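PDB 1M55: Rep protein from Adeno-associated virus - 5, which probably nicks viral DNA at the replication origin, using an amino-terminal endonuclease domain of the rolling-circle replication type. Local coordinates for residues S23-D28 with V119-E124; E40-L45 with A176-E181; L47-Q52 with E161-W166; Q110-L115 with N128-I133. All coordinates share one frame; numbering follows the deposited sequence.

Interaction 1: residues S23-D28 with V119-E124; sequences SDSFVD and VFQGIE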
# COMPACT_ATOMS: atom_id res chain seq x y z
N SER A 23 16.23 -7.74 15.42
CA SER A 23 17.03 -8.96 15.44
C SER A 23 17.31 -9.50 14.04
O SER A 23 16.72 -9.04 13.06
CB SER A 23 16.35 -10.04 16.28
OG SER A 23 15.32 -10.68 15.54
N ASP A 24 18.19 -10.50 13.98
CA ASP A 24 18.57 -11.15 12.73
C ASP A 24 17.40 -11.75 11.97
O ASP A 24 17.47 -11.95 10.76
CB ASP A 24 19.50 -12.33 13.01
CG ASP A 24 20.86 -11.92 13.49
OD1 ASP A 24 21.15 -10.73 13.74
OD2 ASP A 24 21.65 -12.86 13.62
N SER A 25 16.37 -12.15 12.70
CA SER A 25 15.21 -12.78 12.09
C SER A 25 14.55 -11.94 11.00
O SER A 25 13.98 -12.48 10.05
CB SER A 25 14.19 -13.15 13.17
OG SER A 25 13.63 -11.99 13.74
N PHE A 26 14.65 -10.61 11.11
CA PHE A 26 14.06 -9.73 10.11
C PHE A 26 14.80 -9.88 8.78
O PHE A 26 14.18 -10.13 7.74
CB PHE A 26 14.10 -8.27 10.57
CG PHE A 26 13.51 -7.30 9.58
CD1 PHE A 26 12.13 -7.15 9.48
CD2 PHE A 26 14.32 -6.57 8.73
CE1 PHE A 26 11.56 -6.29 8.53
CE2 PHE A 26 13.77 -5.70 7.78
CZ PHE A 26 12.39 -5.56 7.68
N VAL A 27 16.12 -9.73 8.81
CA VAL A 27 16.93 -9.88 7.61
C VAL A 27 16.76 -11.28 7.01
O VAL A 27 16.61 -11.44 5.80
CB VAL A 27 18.43 -9.61 7.89
CG1 VAL A 27 19.27 -9.96 6.68
CG2 VAL A 27 18.64 -8.14 8.23
N ASP A 28 16.73 -12.30 7.87
CA ASP A 28 16.56 -13.67 7.41
C ASP A 28 15.24 -13.84 6.69
O ASP A 28 15.18 -14.47 5.63
CB ASP A 28 16.65 -14.65 8.59
CG ASP A 28 18.05 -14.71 9.20
OD1 ASP A 28 19.01 -14.24 8.56
OD2 ASP A 28 18.17 -15.24 10.32
N VAL A 119 5.08 -6.84 12.48
CA VAL A 119 6.07 -6.84 11.42
C VAL A 119 7.48 -6.46 11.87
O VAL A 119 8.46 -7.03 11.40
CB VAL A 119 5.64 -5.89 10.25
CG1 VAL A 119 6.50 -6.13 9.02
CG2 VAL A 119 4.17 -6.08 9.92
N PHE A 120 7.56 -5.55 12.84
CA PHE A 120 8.86 -5.05 13.27
C PHE A 120 9.39 -5.43 14.65
O PHE A 120 10.26 -4.76 15.19
CB PHE A 120 8.92 -3.55 13.03
CG PHE A 120 8.58 -3.17 11.62
CD1 PHE A 120 7.40 -2.49 11.32
CD2 PHE A 120 9.39 -3.59 10.57
CE1 PHE A 120 7.04 -2.24 9.99
CE2 PHE A 120 9.05 -3.34 9.25
CZ PHE A 120 7.87 -2.67 8.96
N GLN A 121 8.87 -6.53 15.21
CA GLN A 121 9.33 -7.03 16.50
C GLN A 121 9.34 -6.00 17.62
O GLN A 121 10.20 -6.05 18.51
CB GLN A 121 10.74 -7.62 16.34
CG GLN A 121 10.87 -8.59 15.18
CD GLN A 121 12.31 -8.99 14.89
OE1 GLN A 121 13.21 -8.78 15.71
NE2 GLN A 121 12.54 -9.54 13.71
N GLY A 122 8.41 -5.05 17.58
CA GLY A 122 8.36 -4.03 18.61
C GLY A 122 9.33 -2.88 18.41
O GLY A 122 9.42 -1.99 19.26
N ILE A 123 10.06 -2.88 17.30
CA ILE A 123 11.02 -1.82 17.00
C ILE A 123 10.32 -0.70 16.22
O ILE A 123 9.68 -0.96 15.20
CB ILE A 123 12.21 -2.35 16.16
CG1 ILE A 123 12.95 -3.46 16.93
CG2 ILE A 123 13.16 -1.22 15.77
CD1 ILE A 123 13.55 -3.01 18.24
N GLU A 124 10.42 0.53 16.71
CA GLU A 124 9.80 1.68 16.04
C GLU A 124 10.61 2.09 14.81
O GLU A 124 11.81 2.35 14.93
CB GLU A 124 9.72 2.88 16.99
CG GLU A 124 8.81 2.69 18.20
CD GLU A 124 7.33 2.83 17.87
OE1 GLU A 124 6.99 3.26 16.74
OE2 GLU A 124 6.50 2.52 18.75
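Gln121 reaches over to the start of helix 24-32 and sets its amide against Ser23, Ser25 and Phe26. Its CB and CG span the gap between the two segments, the chain extended beyond CG (chi2 171°), and the meeting begins at CD, 3.5 Å from both Ser23 OG and Ser25 OG. OE1 accepts two hydrogen bonds from one residue, from Ser23 OG at 2.8 Å and from Ser23 N at 3.2 Å, and these donors approach from opposite faces of the amide plane. NE2 lies 2.7 Å from Ser25 OG and also comes to 3.7 Å from Phe26 CB. Gln121 is a central residue of a type I' beta turn, Phe120 to Ile123, in the loop after helix 101-118, while Ser23 is the N-cap of helix 24-32. The capping bond from Ser25 N to Ser23 OG is weak, but Ser25 OG also donates to Ser23 OG, at 2.8 Å, so the Ser23 hydroxyl joins helix start and turn. Deeper in, Phe26 CE1 rests 3.9 Å from Phe120 CE2; the edge of the Phe26 ring, at CD1, also points at Val119 O. Both rings touch Val55 of helix 50-71.

Interaction 2: residues E40-L45 with A176-E181; sequences ESDLNL and ALNLEE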
# COMPACT_ATOMS: atom_id res chain seq x y z
N GLU A 40 -0.82 -14.34 -15.33
CA GLU A 40 -1.46 -13.20 -16.01
C GLU A 40 -0.71 -11.87 -15.92
O GLU A 40 -1.19 -10.86 -16.43
CB GLU A 40 -2.88 -13.02 -15.47
CG GLU A 40 -3.77 -14.24 -15.70
CD GLU A 40 -5.15 -14.09 -15.07
OE1 GLU A 40 -5.96 -13.27 -15.58
OE2 GLU A 40 -5.43 -14.79 -14.07
N SER A 41 0.44 -11.87 -15.26
CA SER A 41 1.24 -10.65 -15.13
C SER A 41 2.23 -10.54 -16.27
O SER A 41 2.71 -11.54 -16.79
CB SER A 41 1.99 -10.64 -13.80
OG SER A 41 2.78 -9.47 -13.66
N ASP A 42 2.53 -9.30 -16.67
CA ASP A 42 3.49 -9.05 -17.74
C ASP A 42 4.62 -8.16 -17.23
O ASP A 42 5.33 -7.52 -18.02
CB ASP A 42 2.80 -8.41 -18.96
CG ASP A 42 2.18 -7.04 -18.65
OD1 ASP A 42 2.25 -6.58 -17.49
OD2 ASP A 42 1.61 -6.43 -19.58
N LEU A 43 4.77 -8.11 -15.91
CA LEU A 43 5.81 -7.30 -15.29
C LEU A 43 7.17 -7.96 -15.46
O LEU A 43 7.27 -9.16 -15.72
CB LEU A 43 5.54 -7.12 -13.79
CG LEU A 43 4.29 -6.37 -13.33
CD1 LEU A 43 4.23 -6.40 -11.81
CD2 LEU A 43 4.31 -4.94 -13.82
N ASN A 44 8.23 -7.16 -15.37
CA ASN A 44 9.58 -7.66 -15.46
C ASN A 44 10.01 -7.88 -14.00
O ASN A 44 10.20 -6.92 -13.25
CB ASN A 44 10.49 -6.63 -16.14
CG ASN A 44 11.93 -7.08 -16.21
OD1 ASN A 44 12.29 -8.14 -15.70
ND2 ASN A 44 12.76 -6.28 -16.86
N LEU A 45 10.12 -9.14 -13.60
CA LEU A 45 10.48 -9.47 -12.22
C LEU A 45 11.83 -8.94 -11.77
O LEU A 45 12.00 -8.62 -10.59
CB LEU A 45 10.41 -10.99 -12.00
CG LEU A 45 10.49 -11.48 -10.55
CD1 LEU A 45 9.30 -10.96 -9.74
CD2 LEU A 45 10.50 -13.00 -10.52
N ALA A 176 -4.01 -4.79 -11.70
CA ALA A 176 -3.04 -4.79 -10.61
C ALA A 176 -1.61 -5.12 -11.02
O ALA A 176 -0.68 -4.37 -10.71
CB ALA A 176 -3.50 -5.70 -9.48
N LEU A 177 -1.42 -6.23 -11.73
CA LEU A 177 -0.09 -6.65 -12.13
C LEU A 177 0.09 -6.76 -13.65
O LEU A 177 0.99 -7.45 -14.13
CB LEU A 177 0.27 -7.99 -11.48
CG LEU A 177 0.21 -8.04 -9.95
CD1 LEU A 177 0.55 -9.45 -9.48
CD2 LEU A 177 1.18 -7.04 -9.35
N ASN A 178 -0.76 -6.06 -14.40
CA ASN A 178 -0.67 -6.11 -15.85
C ASN A 178 -0.65 -4.72 -16.47
O ASN A 178 -1.63 -3.97 -16.40
CB ASN A 178 -1.82 -6.94 -16.43
CG ASN A 178 -1.60 -7.27 -17.90
OD1 ASN A 178 -1.82 -6.43 -18.77
ND2 ASN A 178 -1.15 -8.49 -18.17
N LEU A 179 0.50 -4.39 -17.05
CA LEU A 179 0.74 -3.11 -17.71
C LEU A 179 -0.15 -2.86 -18.92
O LEU A 179 -0.61 -1.75 -19.15
CB LEU A 179 2.21 -3.02 -18.11
CG LEU A 179 3.21 -3.02 -16.95
CD1 LEU A 179 4.59 -3.40 -17.45
CD2 LEU A 179 3.23 -1.65 -16.28
N GLU A 180 -0.42 -3.92 -19.68
CA GLU A 180 -1.27 -3.79 -20.87
C GLU A 180 -2.69 -3.42 -20.44
O GLU A 180 -3.32 -2.54 -21.04
CB GLU A 180 -1.25 -5.10 -21.65
CG GLU A 180 -1.70 -4.97 -23.09
CD GLU A 180 -0.81 -4.05 -23.91
OE1 GLU A 180 0.43 -4.20 -23.87
OE2 GLU A 180 -1.35 -3.18 -24.61
N GLU A 181 -3.18 -4.07 -19.39
CA GLU A 181 -4.52 -3.79 -18.87
C GLU A 181 -4.56 -2.37 -18.29
O GLU A 181 -5.55 -1.65 -18.45
CB GLU A 181 -4.92 -4.83 -17.82
CG GLU A 181 -6.25 -4.56 -17.10
CD GLU A 181 -7.48 -4.69 -17.98
OE1 GLU A 181 -7.36 -4.91 -19.20
OE2 GLU A 181 -8.60 -4.57 -17.44
O HOH W 1 -0.32 -8.92 -20.81
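The backbones of 40-43 and 177-180 run 89° apart and come closest at Ser41 and Asn178, whose CA atoms lie 5.0 Å from each other. Ser41 OG, anti to its own backbone N (chi1 179°), donates to Leu177 O at 2.7 Å, within the carbonyl plane. In return, Asn178 ND2 donates to Glu40 O at 2.9 Å, with that oxygen close to the amide plane. Asp42 then turns its carboxylate onto the start of helix 179-191: OD1 takes Leu179 N at 2.8 Å and OD2 takes Glu180 N at 3.2 Å, each through its syn lone pair. Asn178 is the N-cap of this helix, its OD1 accepting from Glu181 N at 2.8 Å, so two side chains from different parts of the chain share the first backbone N-H groups. The helix start probably favours the charged form of Asp42, although the nearby Glu180 carboxylate would oppose this. The Asp42 carboxylate and the Asn178 amide are stacked, their planes 19° apart; a water accepts from Asn178 ND2 and gives Asp42 OD2 a weak bond. On the apolar side of the contact Leu43 spreads its two branches. CD1 meets Leu177 CD2 at 4.0 Å, and CD2 meets Leu179 CG at 3.8 Å, the side chains crossing at about a right angle in both cases. Leu177 and Leu179 pack onward against Trp164 and Leu162 of strand 162-167, respectively.

Interaction 3: residues L47-Q52 with E161-W166; sequences LVEQPQ and ELQWAW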
# COMPACT_ATOMS: atom_id res chain seq x y z
N LEU A 47 13.00 -6.12 -12.10
CA LEU A 47 12.85 -4.75 -11.63
C LEU A 47 12.10 -4.65 -10.30
O LEU A 47 11.93 -3.56 -9.75
CB LEU A 47 12.16 -3.89 -12.69
CG LEU A 47 12.92 -3.72 -14.00
CD1 LEU A 47 12.10 -2.89 -14.98
CD2 LEU A 47 14.27 -3.06 -13.73
N VAL A 48 11.62 -5.78 -9.80
CA VAL A 48 10.89 -5.83 -8.53
C VAL A 48 11.89 -6.12 -7.41
O VAL A 48 12.66 -7.08 -7.50
CB VAL A 48 9.80 -6.92 -8.55
CG1 VAL A 48 9.11 -7.00 -7.19
CG2 VAL A 48 8.78 -6.62 -9.65
N GLU A 49 11.88 -5.29 -6.37
CA GLU A 49 12.78 -5.46 -5.24
C GLU A 49 12.10 -6.38 -4.22
O GLU A 49 11.32 -5.92 -3.38
CB GLU A 49 13.11 -4.10 -4.62
CG GLU A 49 13.73 -3.10 -5.60
CD GLU A 49 15.01 -3.60 -6.25
OE1 GLU A 49 15.75 -4.39 -5.62
OE2 GLU A 49 15.28 -3.20 -7.40
N GLN A 50 12.43 -7.67 -4.28
CA GLN A 50 11.80 -8.67 -3.42
C GLN A 50 11.87 -8.50 -1.90
O GLN A 50 10.87 -8.71 -1.22
CB GLN A 50 12.20 -10.08 -3.87
CG GLN A 50 11.65 -10.44 -5.25
CD GLN A 50 12.01 -11.86 -5.68
OE1 GLN A 50 11.89 -12.81 -4.90
NE2 GLN A 50 12.42 -12.01 -6.94
N PRO A 51 13.04 -8.11 -1.35
CA PRO A 51 13.10 -7.96 0.11
C PRO A 51 12.10 -6.90 0.60
O PRO A 51 11.38 -7.11 1.58
CB PRO A 51 14.54 -7.52 0.35
CG PRO A 51 15.28 -8.21 -0.75
CD PRO A 51 14.38 -7.96 -1.94
N GLN A 52 12.04 -5.78 -0.12
CA GLN A 52 11.12 -4.70 0.23
C GLN A 52 9.68 -5.13 0.00
O GLN A 52 8.79 -4.81 0.80
CB GLN A 52 11.44 -3.44 -0.57
CG GLN A 52 12.71 -2.71 -0.12
CD GLN A 52 14.00 -3.29 -0.70
OE1 GLN A 52 13.98 -4.25 -1.46
NE2 GLN A 52 15.12 -2.68 -0.34
N GLU A 161 9.12 2.34 -10.86
CA GLU A 161 8.34 3.02 -9.82
C GLU A 161 7.27 2.05 -9.32
O GLU A 161 7.09 1.89 -8.11
CB GLU A 161 7.68 4.30 -10.33
CG GLU A 161 6.91 5.01 -9.23
CD GLU A 161 6.24 6.30 -9.67
OE1 GLU A 161 6.44 6.73 -10.82
OE2 GLU A 161 5.50 6.88 -8.85
N LEU A 162 6.55 1.44 -10.25
CA LEU A 162 5.53 0.46 -9.89
C LEU A 162 6.28 -0.81 -9.49
O LEU A 162 7.11 -1.31 -10.26
CB LEU A 162 4.62 0.15 -11.09
CG LEU A 162 3.68 -1.05 -10.93
CD1 LEU A 162 2.71 -0.80 -9.79
CD2 LEU A 162 2.93 -1.31 -12.23
N GLN A 163 6.02 -1.29 -8.28
CA GLN A 163 6.66 -2.50 -7.79
C GLN A 163 5.68 -3.67 -7.72
O GLN A 163 6.02 -4.79 -8.10
CB GLN A 163 7.28 -2.24 -6.42
CG GLN A 163 8.51 -1.35 -6.44
CD GLN A 163 9.76 -2.08 -6.89
OE1 GLN A 163 10.06 -3.17 -6.40
NE2 GLN A 163 10.50 -1.49 -7.81
N TRP A 164 4.46 -3.40 -7.27
CA TRP A 164 3.43 -4.44 -7.15
C TRP A 164 2.11 -3.76 -6.77
O TRP A 164 2.09 -2.59 -6.41
CB TRP A 164 3.82 -5.41 -6.03
CG TRP A 164 3.30 -6.81 -6.19
CD1 TRP A 164 2.14 -7.32 -5.66
CD2 TRP A 164 3.94 -7.90 -6.85
NE1 TRP A 164 2.04 -8.66 -5.95
CE2 TRP A 164 3.13 -9.04 -6.68
CE3 TRP A 164 5.14 -8.03 -7.57
CZ2 TRP A 164 3.47 -10.30 -7.20
CZ3 TRP A 164 5.48 -9.28 -8.09
CH2 TRP A 164 4.64 -10.39 -7.90
N ALA A 165 1.01 -4.50 -6.85
CA ALA A 165 -0.29 -3.97 -6.48
C ALA A 165 -1.23 -5.12 -6.15
O ALA A 165 -1.05 -6.23 -6.64
CB ALA A 165 -0.87 -3.09 -7.60
N TRP A 166 -2.21 -4.83 -5.30
CA TRP A 166 -3.20 -5.82 -4.87
C TRP A 166 -4.55 -5.13 -4.79
O TRP A 166 -4.63 -3.94 -4.48
CB TRP A 166 -2.88 -6.33 -3.45
CG TRP A 166 -1.50 -6.89 -3.22
CD1 TRP A 166 -1.15 -8.21 -3.17
CD2 TRP A 166 -0.32 -6.16 -2.86
NE1 TRP A 166 0.16 -8.34 -2.79
CE2 TRP A 166 0.69 -7.10 -2.59
CE3 TRP A 166 -0.03 -4.79 -2.73
CZ2 TRP A 166 1.98 -6.72 -2.20
CZ3 TRP A 166 1.25 -4.41 -2.34
CH2 TRP A 166 2.24 -5.38 -2.07
O HOH W 2 9.39 -2.73 -10.71
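The side chains of Gln163 and Val48 pass alongside one another, pointing opposite ways, where the loop entering helix 50-71 meets strand 162-167. The strand is irregular here: two residues, Gln163 and Trp164, stand opposite the single Phe81 of the antiparallel strand 77-83, a classic beta bulge. Hydrogen bonding is carried by the Gln163 side chain, whose bend at chi2 (-78°) brings CD round so that the amide can grip the backbone before and after Val48. OE1 accepts from Glu49 N at 2.8 Å, a nearly straight bond (178° at the hydrogen) in the plane of the amide carbonyl. NE2 donates to Leu47 O at 3.2 Å, less straight and with the oxygen tilted from the amide plane; the same nitrogen also donates to Pro160 O. Glu49 is the N-cap residue of helix 50-71, and this amide thus fixes the backbone just where the helix starts. A water adds a second link, donating to Leu162 O at 2.7 Å and, weakly, to Leu47 O. Apolar contact comes from Val48, whose CG1 reaches Trp164 CE3 at 4.1 Å, and Leu53 of the helix touches both side chains. Among the aromatic groups, Trp164 CD1 sits 3.3 Å above the ring plane of Trp166, toward its rim, and Trp164 meets Trp35 edge-to-face. Trp166 in turn has a cation-pi partner in Arg60. The buried Gln163 O has no polar partner in the model; Val48 CG2 comes to 3.7 Å from it.

Interaction 4: residues Q110-L115 with N128-I133; sequences QIRAQL and NDWVAI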
# COMPACT_ATOMS: atom_id res chain seq x y z
N GLN A 110 -3.70 3.05 15.85
CA GLN A 110 -3.75 1.69 16.39
C GLN A 110 -3.17 0.70 15.38
O GLN A 110 -2.48 -0.25 15.76
CB GLN A 110 -5.18 1.30 16.75
CG GLN A 110 -5.71 2.01 18.00
CD GLN A 110 -7.14 1.62 18.33
OE1 GLN A 110 -7.48 0.43 18.38
NE2 GLN A 110 -7.98 2.62 18.57
N ILE A 111 -3.45 0.92 14.10
CA ILE A 111 -2.93 0.04 13.06
C ILE A 111 -1.40 0.16 13.04
O ILE A 111 -0.71 -0.85 12.95
CB ILE A 111 -3.51 0.38 11.67
CG1 ILE A 111 -5.02 0.16 11.67
CG2 ILE A 111 -2.85 -0.48 10.60
CD1 ILE A 111 -5.72 0.50 10.37
N ARG A 112 -0.89 1.38 13.15
CA ARG A 112 0.56 1.59 13.17
C ARG A 112 1.19 0.81 14.33
O ARG A 112 2.21 0.14 14.15
CB ARG A 112 0.89 3.08 13.30
CG ARG A 112 2.38 3.37 13.38
CD ARG A 112 2.68 4.86 13.30
NE ARG A 112 2.03 5.61 14.37
CZ ARG A 112 1.21 6.64 14.16
NH1 ARG A 112 0.94 7.04 12.93
NH2 ARG A 112 0.65 7.25 15.20
N ALA A 113 0.57 0.88 15.50
CA ALA A 113 1.06 0.16 16.67
C ALA A 113 1.08 -1.35 16.41
O ALA A 113 2.02 -2.05 16.80
CB ALA A 113 0.21 0.49 17.89
N GLN A 114 0.05 -1.85 15.74
CA GLN A 114 -0.03 -3.27 15.41
C GLN A 114 1.08 -3.65 14.44
O GLN A 114 1.69 -4.72 14.56
CB GLN A 114 -1.41 -3.60 14.82
CG GLN A 114 -1.56 -5.03 14.31
CD GLN A 114 -1.61 -6.08 15.40
OE1 GLN A 114 -1.31 -5.82 16.57
NE2 GLN A 114 -2.00 -7.29 15.03
N LEU A 115 1.36 -2.79 13.47
CA LEU A 115 2.43 -3.05 12.50
C LEU A 115 3.78 -3.15 13.22
O LEU A 115 4.58 -4.04 12.93
CB LEU A 115 2.50 -1.93 11.45
CG LEU A 115 1.34 -1.87 10.45
CD1 LEU A 115 1.45 -0.63 9.59
CD2 LEU A 115 1.36 -3.12 9.59
N ASN A 128 10.35 9.33 9.21
CA ASN A 128 9.39 10.38 9.53
C ASN A 128 8.05 10.11 8.87
O ASN A 128 7.99 9.74 7.70
CB ASN A 128 9.92 11.75 9.08
CG ASN A 128 9.00 12.89 9.50
OD1 ASN A 128 8.61 12.99 10.66
ND2 ASN A 128 8.64 13.74 8.55
N ASP A 129 6.97 10.28 9.64
CA ASP A 129 5.60 10.10 9.16
C ASP A 129 5.47 8.86 8.29
O ASP A 129 4.92 8.93 7.19
CB ASP A 129 5.14 11.33 8.37
CG ASP A 129 5.23 12.62 9.17
OD1 ASP A 129 4.84 12.62 10.36
OD2 ASP A 129 5.68 13.64 8.61
N TRP A 130 5.95 7.73 8.79
CA TRP A 130 5.90 6.51 8.00
C TRP A 130 4.50 5.93 7.75
O TRP A 130 4.33 5.09 6.88
CB TRP A 130 6.90 5.46 8.51
CG TRP A 130 6.54 4.78 9.77
CD1 TRP A 130 6.65 5.27 11.04
CD2 TRP A 130 6.01 3.45 9.90
NE1 TRP A 130 6.23 4.33 11.95
CE2 TRP A 130 5.83 3.21 11.28
CE3 TRP A 130 5.68 2.45 8.98
CZ2 TRP A 130 5.33 1.99 11.76
CZ3 TRP A 130 5.18 1.24 9.46
CH2 TRP A 130 5.01 1.02 10.84
N VAL A 131 3.52 6.35 8.55
CA VAL A 131 2.13 5.93 8.34
C VAL A 131 1.37 7.25 8.33
O VAL A 131 1.17 7.86 9.39
CB VAL A 131 1.59 5.02 9.46
CG1 VAL A 131 0.12 4.69 9.20
CG2 VAL A 131 2.39 3.73 9.53
N ALA A 132 1.01 7.72 7.14
CA ALA A 132 0.34 9.01 7.01
C ALA A 132 -0.98 8.99 6.25
O ALA A 132 -1.06 8.48 5.13
CB ALA A 132 1.30 10.00 6.35
N ILE A 133 -2.01 9.58 6.85
CA ILE A 133 -3.32 9.68 6.22
C ILE A 133 -3.26 10.89 5.28
O ILE A 133 -2.83 11.98 5.68
CB ILE A 133 -4.44 9.96 7.25
CG1 ILE A 133 -4.49 8.84 8.29
CG2 ILE A 133 -5.78 10.09 6.54
CD1 ILE A 133 -5.37 9.17 9.48
O HOH W 3 -1.10 8.60 11.04
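Arg112 lays the aliphatic part of its side chain against Trp130 and Val131. CG stands anti to the backbone N (chi1 178°), which puts it 3.6 Å from Trp130 CZ2 and 3.9 Å from Val131 CG2. CD lies 3.8 Å from Trp130 NE1, the two side chains crossing at a slant. A bend at chi3 (59°) turns NE off the line of the chain. The guanidinium plane stands 60° from the ring and presents an edge to Val131 O. NH1 is 3.6 Å from that oxygen, and a water lying in the guanidinium plane bridges the two, accepting from NH1 at 3.2 Å and donating to Val131 O at 2.9 Å. Helix 101-118 thereby packs on the short strand 131-133, which pairs antiparallel with strand 3-10 in the sheet of the catalytic domain. Trp130 is the residue just before the strand, and the far end of its ring approaches the helix. Leu115 CB meets the indole edge, 3.9 Å from CH2, and Leu115 CD1 nears the same CH2 and its neighbour CZ3. Val131 CG2 sits 3.5 Å above the indole plane, offset toward the rim. Trp130 is further enclosed by Val116 of the same helix and by Pro12 and Pro125, while Val131 also packs on Val108 of the helix and Val7 of strand 3-10.

In the fold
The contacts form two touching pairs. Interactions 1 and 4 meet through Phe120, whose CD1 lies 3.6 Å from Leu115 O and whose CE1 lies 3.9 Å from Trp130 CH2. Interactions 2 and 3 meet where Leu177 CD1 packs 3.8 Å from Trp164 CZ2. Interactions 3 and 4 reach the same sheet on opposite sides of the chain's centre, their centres about 20 Å apart. One zinc is bound by Glu82, His89 and His91, consistent with the His-hydrophobic-His motif of HUH endonucleases; another is bound by Gln73 and Glu95. The side chain of Gln163 is about 10 Å, and that of Trp130 about 14 Å, from a bound zinc ion; neither is a ligand.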